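Local coordinates for protein serine protease pet (Escherichia coli, PDB 4OM9) that acts as an enterotoxin of enteroaggregative bacteria and is a secreted autotransporter serine protease that probably cleaves the host cytoskeletal protein alpha-fodrin, at residues A[507-511]-A[512-516]; A[586-590]-A[591-595]; A[605-609]-A[610-614]. One frame throughout, in Å; residues are numbered along the deposited sequence.

Contact 1: residues A[507-511]-A[512-516]; sequences ISIKN and APLVM
The flat carbonyl group of Ala-512 meets the CG2 methyl of Ile-509 almost head-on: CG2 of Ile-509 lies 3.0 Å from O of Ala-512, and the C=O···CG2 angle is about 174°, so the methyl stands in front of the oxygen and covers neither face of the group. This is a tight approach. The other flat group, the side-chain amide of Asn-511, is carried away from the contact and gives its ND2 to the backbone O of Leu-487 in a hydrogen bond. Deeper in, the contact is apolar. Ile-509 and Leu-514 cross at about a right angle, and CD1 of Ile-509 rests against the whole branch: it is 3.8 Å from both CB and CD2 of Leu-514 and 3.9 Å from its CD1. Leu-514 offers this surface because its CG stands anti to the backbone N (chi1 -170°), which lays both methyls over toward the isoleucine. Further from the bend, CD1 of Ile-507 and CE of Met-516 meet tip to tip at 4.0 Å, the methionine reaching across with its chain extended beyond CG. Leu-586 of the next coil packs on both Ile-507 and Met-516, while Leu-496 and Leu-498 of the preceding coil touch Leu-514. The chain reverses its course at Asn-511, which has a left-handed backbone conformation, and Ala-512 returns to an extended one. Strands 507-510 and 514-516 leave the bend with directions 137° apart, their inward residues facing across the interior. A tight bend between two strands, with apolar residues stacked coil upon coil inside it, is characteristic of the right-handed parallel beta-helix of autotransporter passenger domains.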
loop_
_atom_site.group_PDB
_atom_site.type_symbol
_atom_site.label_atom_id
_atom_site.label_comp_id
_atom_site.label_asym_id
_atom_site.label_seq_id
_atom_site.Cartn_x
_atom_site.Cartn_y
_atom_site.Cartn_z
ATOM N N ILE A 507 9.970 -14.620 -3.236
ATOM C CA ILE A 507 8.607 -15.009 -3.545
ATOM C C ILE A 507 8.652 -15.945 -4.734
ATOM O O ILE A 507 9.324 -15.662 -5.729
ATOM C CB ILE A 507 7.704 -13.798 -3.872
ATOM C CG1 ILE A 507 7.506 -12.899 -2.648
ATOM C CG2 ILE A 507 6.360 -14.265 -4.387
ATOM C CD1 ILE A 507 6.792 -11.571 -2.971
ATOM N N SER A 508 7.944 -17.061 -4.638
ATOM C CA SER A 508 7.958 -18.024 -5.721
ATOM C C SER A 508 6.544 -18.416 -6.118
ATOM O O SER A 508 5.713 -18.737 -5.274
ATOM C CB SER A 508 8.773 -19.252 -5.331
ATOM O OG SER A 508 8.218 -20.399 -5.924
ATOM N N ILE A 509 6.305 -18.376 -7.423
ATOM C CA ILE A 509 4.997 -18.552 -8.024
ATOM C C ILE A 509 5.048 -19.604 -9.108
ATOM O O ILE A 509 5.782 -19.450 -10.072
ATOM C CB ILE A 509 4.512 -17.272 -8.673
ATOM C CG1 ILE A 509 4.839 -16.067 -7.800
ATOM C CG2 ILE A 509 3.044 -17.373 -8.977
ATOM C CD1 ILE A 509 3.977 -15.976 -6.586
ATOM N N LYS A 510 4.255 -20.657 -8.971
ATOM C CA LYS A 510 4.222 -21.708 -9.972
ATOM C C LYS A 510 2.784 -22.073 -10.267
ATOM O O LYS A 510 2.015 -22.370 -9.342
ATOM C CB LYS A 510 5.006 -22.934 -9.505
ATOM C CG LYS A 510 6.481 -22.670 -9.308
ATOM C CD LYS A 510 7.191 -23.837 -8.624
ATOM C CE LYS A 510 8.421 -23.335 -7.883
ATOM N NZ LYS A 510 9.606 -24.207 -8.063
ATOM N N ASN A 511 2.430 -21.989 -11.549
ATOM C CA ASN A 511 1.182 -22.518 -12.084
ATOM C C ASN A 511 -0.085 -21.742 -11.713
ATOM O O ASN A 511 -1.169 -22.109 -12.163
ATOM C CB ASN A 511 1.021 -24.001 -11.668
ATOM C CG ASN A 511 1.848 -24.957 -12.550
ATOM O OD1 ASN A 511 2.091 -24.675 -13.718
ATOM N ND2 ASN A 511 2.279 -26.087 -11.982
ATOM N N ALA A 512 0.042 -20.673 -10.927
ATOM C CA ALA A 512 -1.128 -19.917 -10.444
ATOM C C ALA A 512 -0.815 -18.426 -10.313
ATOM O O ALA A 512 0.260 -18.065 -9.866
ATOM C CB ALA A 512 -1.607 -20.478 -9.089
ATOM N N PRO A 513 -1.753 -17.548 -10.695
ATOM C CA PRO A 513 -1.397 -16.123 -10.802
ATOM C C PRO A 513 -1.199 -15.385 -9.465
ATOM O O PRO A 513 -1.826 -15.690 -8.453
ATOM C CB PRO A 513 -2.590 -15.513 -11.561
ATOM C CG PRO A 513 -3.381 -16.689 -12.085
ATOM C CD PRO A 513 -3.140 -17.798 -11.113
ATOM N N LEU A 514 -0.301 -14.409 -9.499
ATOM C CA LEU A 514 -0.095 -13.484 -8.411
ATOM C C LEU A 514 -0.455 -12.068 -8.871
ATOM O O LEU A 514 -0.162 -11.664 -10.007
ATOM C CB LEU A 514 1.348 -13.516 -7.916
ATOM C CG LEU A 514 1.537 -12.724 -6.616
ATOM C CD1 LEU A 514 1.089 -13.570 -5.431
ATOM C CD2 LEU A 514 2.969 -12.280 -6.440
ATOM N N VAL A 515 -1.095 -11.337 -7.967
ATOM C CA VAL A 515 -1.476 -9.949 -8.176
ATOM C C VAL A 515 -1.047 -9.125 -6.980
ATOM O O VAL A 515 -1.368 -9.460 -5.833
ATOM C CB VAL A 515 -2.979 -9.790 -8.364
ATOM C CG1 VAL A 515 -3.351 -8.322 -8.366
ATOM C CG2 VAL A 515 -3.405 -10.461 -9.663
ATOM N N MET A 516 -0.272 -8.086 -7.252
ATOM C CA MET A 516 0.077 -7.101 -6.252
ATOM C C MET A 516 -0.628 -5.791 -6.608
ATOM O O MET A 516 -0.559 -5.316 -7.762
ATOM C CB MET A 516 1.593 -6.891 -6.178
ATOM C CG MET A 516 2.416 -8.123 -5.861
ATOM S SD MET A 516 4.163 -7.748 -6.127
ATOM C CE MET A 516 4.927 -9.317 -5.742
#

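Contact 2: residues A[586-590]-A[591-595]; sequences LNIED and SSLSI
Leu-593 is pressed from two directions by Leu-586 and Ile-588, and this is the tight half of the contact. Leu-586 and Leu-593 meet tip to tip, with CD1 of Leu-586 3.8 Å from CD2 of Leu-593 and CD2 of Leu-586 4.1 Å from that same methyl. Ile-588 comes in across Leu-593 at about a right angle, nearer its root: CD1 of Ile-588 is 3.7 Å from CB of Leu-593. The CG1 of this isoleucine nearly eclipses its backbone N (chi1 6°), an unusual torsion that may reflect the limits of a 2.30 Å model. Leu-514 and Met-516 of the preceding coil and Ile-605 of the following one close round the leucines.

The bend side is looser and partly open to solvent. Glu-589 and Asp-590 point away from the segment 591-595, and no hydrogen bond joins the two segments. Asp-590 turns the chain with a positive phi of 50°, in step with the beta-helix coils before and after it. The acidic groups find partners on the next coil instead: OE2 of Glu-589 forms a salt bridge with NZ of Lys-608, and OD1 of Asp-590 accepts a hydrogen bond from ND2 of Asn-609. Between the two segments the inner half is joined by van der Waals contact, whereas the polar rim binds coil to coil, and the nearby lysine would favour an ionised Glu-589.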
loop_
_atom_site.group_PDB
_atom_site.type_symbol
_atom_site.label_atom_id
_atom_site.label_comp_id
_atom_site.label_asym_id
_atom_site.label_seq_id
_atom_site.Cartn_x
_atom_site.Cartn_y
_atom_site.Cartn_z
ATOM N N LEU A 586 11.652 -12.471 -6.977
ATOM C CA LEU A 586 10.431 -13.163 -7.338
ATOM C C LEU A 586 10.723 -14.137 -8.484
ATOM O O LEU A 586 11.238 -13.730 -9.539
ATOM C CB LEU A 586 9.344 -12.171 -7.766
ATOM C CG LEU A 586 7.934 -12.757 -7.802
ATOM C CD1 LEU A 586 6.908 -11.678 -7.507
ATOM C CD2 LEU A 586 7.635 -13.403 -9.112
ATOM N N ASN A 587 10.372 -15.403 -8.287
ATOM C CA ASN A 587 10.375 -16.364 -9.382
ATOM C C ASN A 587 8.949 -16.741 -9.814
ATOM O O ASN A 587 8.113 -17.092 -8.972
ATOM C CB ASN A 587 11.157 -17.615 -8.985
ATOM C CG ASN A 587 11.186 -18.666 -10.095
ATOM O OD1 ASN A 587 11.822 -18.478 -11.143
ATOM N ND2 ASN A 587 10.491 -19.780 -9.869
ATOM N N ILE A 588 8.673 -16.667 -11.117
ATOM C CA ILE A 588 7.389 -17.115 -11.678
ATOM C C ILE A 588 7.600 -18.197 -12.711
ATOM O O ILE A 588 8.433 -18.046 -13.595
ATOM C CB ILE A 588 6.604 -16.012 -12.424
ATOM C CG1 ILE A 588 7.407 -14.720 -12.534
ATOM C CG2 ILE A 588 5.169 -15.852 -11.913
ATOM C CD1 ILE A 588 6.590 -13.600 -13.153
ATOM N N GLU A 589 6.800 -19.251 -12.641
ATOM C CA GLU A 589 6.812 -20.264 -13.675
ATOM C C GLU A 589 5.396 -20.494 -14.196
ATOM O O GLU A 589 4.462 -20.657 -13.420
ATOM C CB GLU A 589 7.442 -21.557 -13.147
ATOM C CG GLU A 589 8.833 -21.306 -12.591
ATOM C CD GLU A 589 9.638 -22.555 -12.311
ATOM O OE1 GLU A 589 9.068 -23.669 -12.208
ATOM O OE2 GLU A 589 10.868 -22.400 -12.188
ATOM N N ASP A 590 5.246 -20.434 -15.517
ATOM C CA ASP A 590 3.990 -20.761 -16.188
ATOM C C ASP A 590 2.721 -20.085 -15.636
ATOM O O ASP A 590 1.656 -20.706 -15.569
ATOM C CB ASP A 590 3.819 -22.274 -16.168
ATOM C CG ASP A 590 5.068 -22.996 -16.672
ATOM O OD1 ASP A 590 5.261 -23.079 -17.913
ATOM O OD2 ASP A 590 5.872 -23.447 -15.825
ATOM N N SER A 591 2.821 -18.813 -15.274
ATOM C CA SER A 591 1.636 -18.111 -14.799
ATOM C C SER A 591 1.757 -16.620 -15.072
ATOM O O SER A 591 2.461 -16.208 -15.991
ATOM C CB SER A 591 1.410 -18.379 -13.301
ATOM O OG SER A 591 0.079 -18.057 -12.917
ATOM N N SER A 592 1.078 -15.788 -14.296
ATOM C CA SER A 592 1.244 -14.379 -14.567
ATOM C C SER A 592 1.381 -13.545 -13.306
ATOM O O SER A 592 0.814 -13.837 -12.250
ATOM C CB SER A 592 0.099 -13.859 -15.448
ATOM O OG SER A 592 -1.147 -13.908 -14.791
ATOM N N LEU A 593 2.191 -12.512 -13.436
ATOM C CA LEU A 593 2.383 -11.547 -12.386
ATOM C C LEU A 593 1.803 -10.217 -12.851
ATOM O O LEU A 593 2.163 -9.723 -13.912
ATOM C CB LEU A 593 3.862 -11.418 -12.051
ATOM C CG LEU A 593 4.245 -10.327 -11.064
ATOM C CD1 LEU A 593 3.568 -10.549 -9.731
ATOM C CD2 LEU A 593 5.738 -10.303 -10.907
ATOM N N SER A 594 0.886 -9.667 -12.061
ATOM C CA SER A 594 0.282 -8.375 -12.338
ATOM C C SER A 594 0.582 -7.402 -11.204
ATOM O O SER A 594 0.373 -7.707 -10.019
ATOM C CB SER A 594 -1.240 -8.488 -12.509
ATOM O OG SER A 594 -1.582 -9.459 -13.473
ATOM N N ILE A 595 1.089 -6.238 -11.575
ATOM C CA ILE A 595 1.214 -5.146 -10.649
ATOM C C ILE A 595 0.171 -4.135 -11.083
ATOM O O ILE A 595 0.202 -3.639 -12.224
ATOM C CB ILE A 595 2.615 -4.529 -10.650
ATOM C CG1 ILE A 595 3.638 -5.575 -10.205
ATOM C CG2 ILE A 595 2.656 -3.315 -9.728
ATOM C CD1 ILE A 595 5.070 -5.158 -10.444
#

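Contact 3: residues A[605-609]-A[610-614]; sequences IQAKN and SVINI
Apolar contact comes first: the CD1 methyl of Ile-612 rests against two side chains of strand 605-608. It lies 3.7 Å from CG2 of Ile-605, the two isoleucines reaching tip to tip, and 3.9 Å from CB of Ala-607. Ile-612 gets there by an extended run beyond CB (chi2 -174°), which sends CD1 well across the interior. Ile-588 of the preceding coil lies against both Ala-607 and Ile-612, and Phe-651 of strand 649-652 packs on Ile-605. Such ladders of aliphatic and aromatic residues, continued from coil to coil, fill the core of the parallel beta-helix, and segment 605-614 supplies one bend of it, turning at Asn-609 with a left-handed backbone conformation.

Between the two segments the one hydrogen bond lies at the bend. OG of Ser-610 donates to the backbone O of Lys-608 at 2.7 Å, short but not straight onto a lone pair: the C=O···OG angle is 133°, and the hydroxyl stands above the carbonyl plane by 47°. Because OG is placed beside its own backbone N, it comes back over the bend toward that oxygen. The backbone N of Ser-610, though 3.0 Å from O of Lys-608, is too badly angled to bond to it. The same hydroxyl also accepts from the backbone N of Ser-591 in the preceding coil.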
loop_
_atom_site.group_PDB
_atom_site.type_symbol
_atom_site.label_atom_id
_atom_site.label_comp_id
_atom_site.label_asym_id
_atom_site.label_seq_id
_atom_site.Cartn_x
_atom_site.Cartn_y
_atom_site.Cartn_z
ATOM N N ILE A 605 13.050 -9.752 -10.684
ATOM C CA ILE A 605 12.127 -10.749 -11.186
ATOM C C ILE A 605 12.829 -11.766 -12.089
ATOM O O ILE A 605 13.542 -11.384 -13.013
ATOM C CB ILE A 605 10.981 -10.100 -11.970
ATOM C CG1 ILE A 605 10.229 -9.076 -11.117
ATOM C CG2 ILE A 605 10.035 -11.163 -12.503
ATOM C CD1 ILE A 605 9.077 -8.416 -11.870
ATOM N N GLN A 606 12.648 -13.051 -11.795
ATOM C CA GLN A 606 13.019 -14.119 -12.719
ATOM C C GLN A 606 11.724 -14.729 -13.249
ATOM O O GLN A 606 10.856 -15.109 -12.467
ATOM C CB GLN A 606 13.890 -15.193 -12.048
ATOM C CG GLN A 606 15.191 -14.695 -11.407
ATOM C CD GLN A 606 14.977 -13.937 -10.088
ATOM O OE1 GLN A 606 14.220 -14.373 -9.208
ATOM N NE2 GLN A 606 15.646 -12.794 -9.952
ATOM N N ALA A 607 11.575 -14.797 -14.571
ATOM C CA ALA A 607 10.314 -15.266 -15.145
ATOM C C ALA A 607 10.543 -16.344 -16.180
ATOM O O ALA A 607 11.437 -16.242 -17.021
ATOM C CB ALA A 607 9.526 -14.108 -15.750
ATOM N N LYS A 608 9.726 -17.383 -16.122
ATOM C CA LYS A 608 9.818 -18.459 -17.084
ATOM C C LYS A 608 8.436 -18.764 -17.633
ATOM O O LYS A 608 7.508 -19.023 -16.867
ATOM C CB LYS A 608 10.435 -19.704 -16.442
ATOM C CG LYS A 608 10.556 -20.898 -17.370
ATOM C CD LYS A 608 10.813 -22.180 -16.583
ATOM C CE LYS A 608 12.153 -22.178 -15.805
ATOM N NZ LYS A 608 12.065 -21.559 -14.422
ATOM N N ASN A 609 8.316 -18.722 -18.962
ATOM C CA ASN A 609 7.049 -18.972 -19.647
ATOM C C ASN A 609 5.865 -18.311 -18.929
ATOM O O ASN A 609 4.827 -18.928 -18.707
ATOM C CB ASN A 609 6.806 -20.477 -19.782
ATOM C CG ASN A 609 5.589 -20.799 -20.638
ATOM O OD1 ASN A 609 5.387 -20.195 -21.699
ATOM N ND2 ASN A 609 4.751 -21.726 -20.158
ATOM N N SER A 610 6.051 -17.054 -18.553
ATOM C CA SER A 610 5.089 -16.352 -17.740
ATOM C C SER A 610 4.784 -14.954 -18.290
ATOM O O SER A 610 5.560 -14.381 -19.059
ATOM C CB SER A 610 5.601 -16.245 -16.299
ATOM O OG SER A 610 5.599 -17.495 -15.641
ATOM N N VAL A 611 3.641 -14.419 -17.881
ATOM C CA VAL A 611 3.207 -13.095 -18.286
ATOM C C VAL A 611 3.357 -12.098 -17.138
ATOM O O VAL A 611 2.960 -12.369 -16.005
ATOM C CB VAL A 611 1.747 -13.131 -18.786
ATOM C CG1 VAL A 611 1.175 -11.740 -18.885
ATOM C CG2 VAL A 611 1.689 -13.813 -20.152
ATOM N N ILE A 612 3.976 -10.958 -17.438
ATOM C CA ILE A 612 4.141 -9.888 -16.461
ATOM C C ILE A 612 3.459 -8.603 -16.925
ATOM O O ILE A 612 3.887 -7.967 -17.905
ATOM C CB ILE A 612 5.620 -9.589 -16.203
ATOM C CG1 ILE A 612 6.377 -10.878 -15.879
ATOM C CG2 ILE A 612 5.770 -8.532 -15.101
ATOM C CD1 ILE A 612 7.827 -10.649 -15.457
ATOM N N ASN A 613 2.384 -8.231 -16.244
ATOM C CA ASN A 613 1.722 -6.972 -16.559
ATOM C C ASN A 613 2.009 -5.943 -15.476
ATOM O O ASN A 613 1.438 -5.985 -14.384
ATOM C CB ASN A 613 0.219 -7.179 -16.738
ATOM C CG ASN A 613 -0.106 -8.169 -17.853
ATOM O OD1 ASN A 613 0.530 -8.165 -18.915
ATOM N ND2 ASN A 613 -1.096 -9.030 -17.614
ATOM N N ILE A 614 2.949 -5.056 -15.771
ATOM C CA ILE A 614 3.248 -3.924 -14.900
ATOM C C ILE A 614 2.357 -2.751 -15.234
ATOM O O ILE A 614 2.350 -2.278 -16.378
ATOM C CB ILE A 614 4.693 -3.504 -15.036
ATOM C CG1 ILE A 614 5.582 -4.752 -14.958
ATOM C CG2 ILE A 614 5.034 -2.487 -13.984
ATOM C CD1 ILE A 614 7.006 -4.487 -14.517
#

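From the N-terminal side, the chain passes contact 1 (507-516), contact 2 (586-595) and contact 3 (605-614) in series; each closes only a tight bend between consecutive segments, and none nests within or crosses another. Between contacts 1 and 2 the chain leaves through a long excursion that includes helices 543-550 and 552-558, yet it returns so that strand 585-589 lies parallel beside 506-510 and strand 592-595 beside 514-520. Contact 3 follows after a short connection, adding strands 599-608 and 611-614 on the far side of contact 2. Contact 2 therefore touches both neighbours, while contacts 1 and 3 stay about 6 Å apart at their nearest atoms, three stacked corners of one beta-helix.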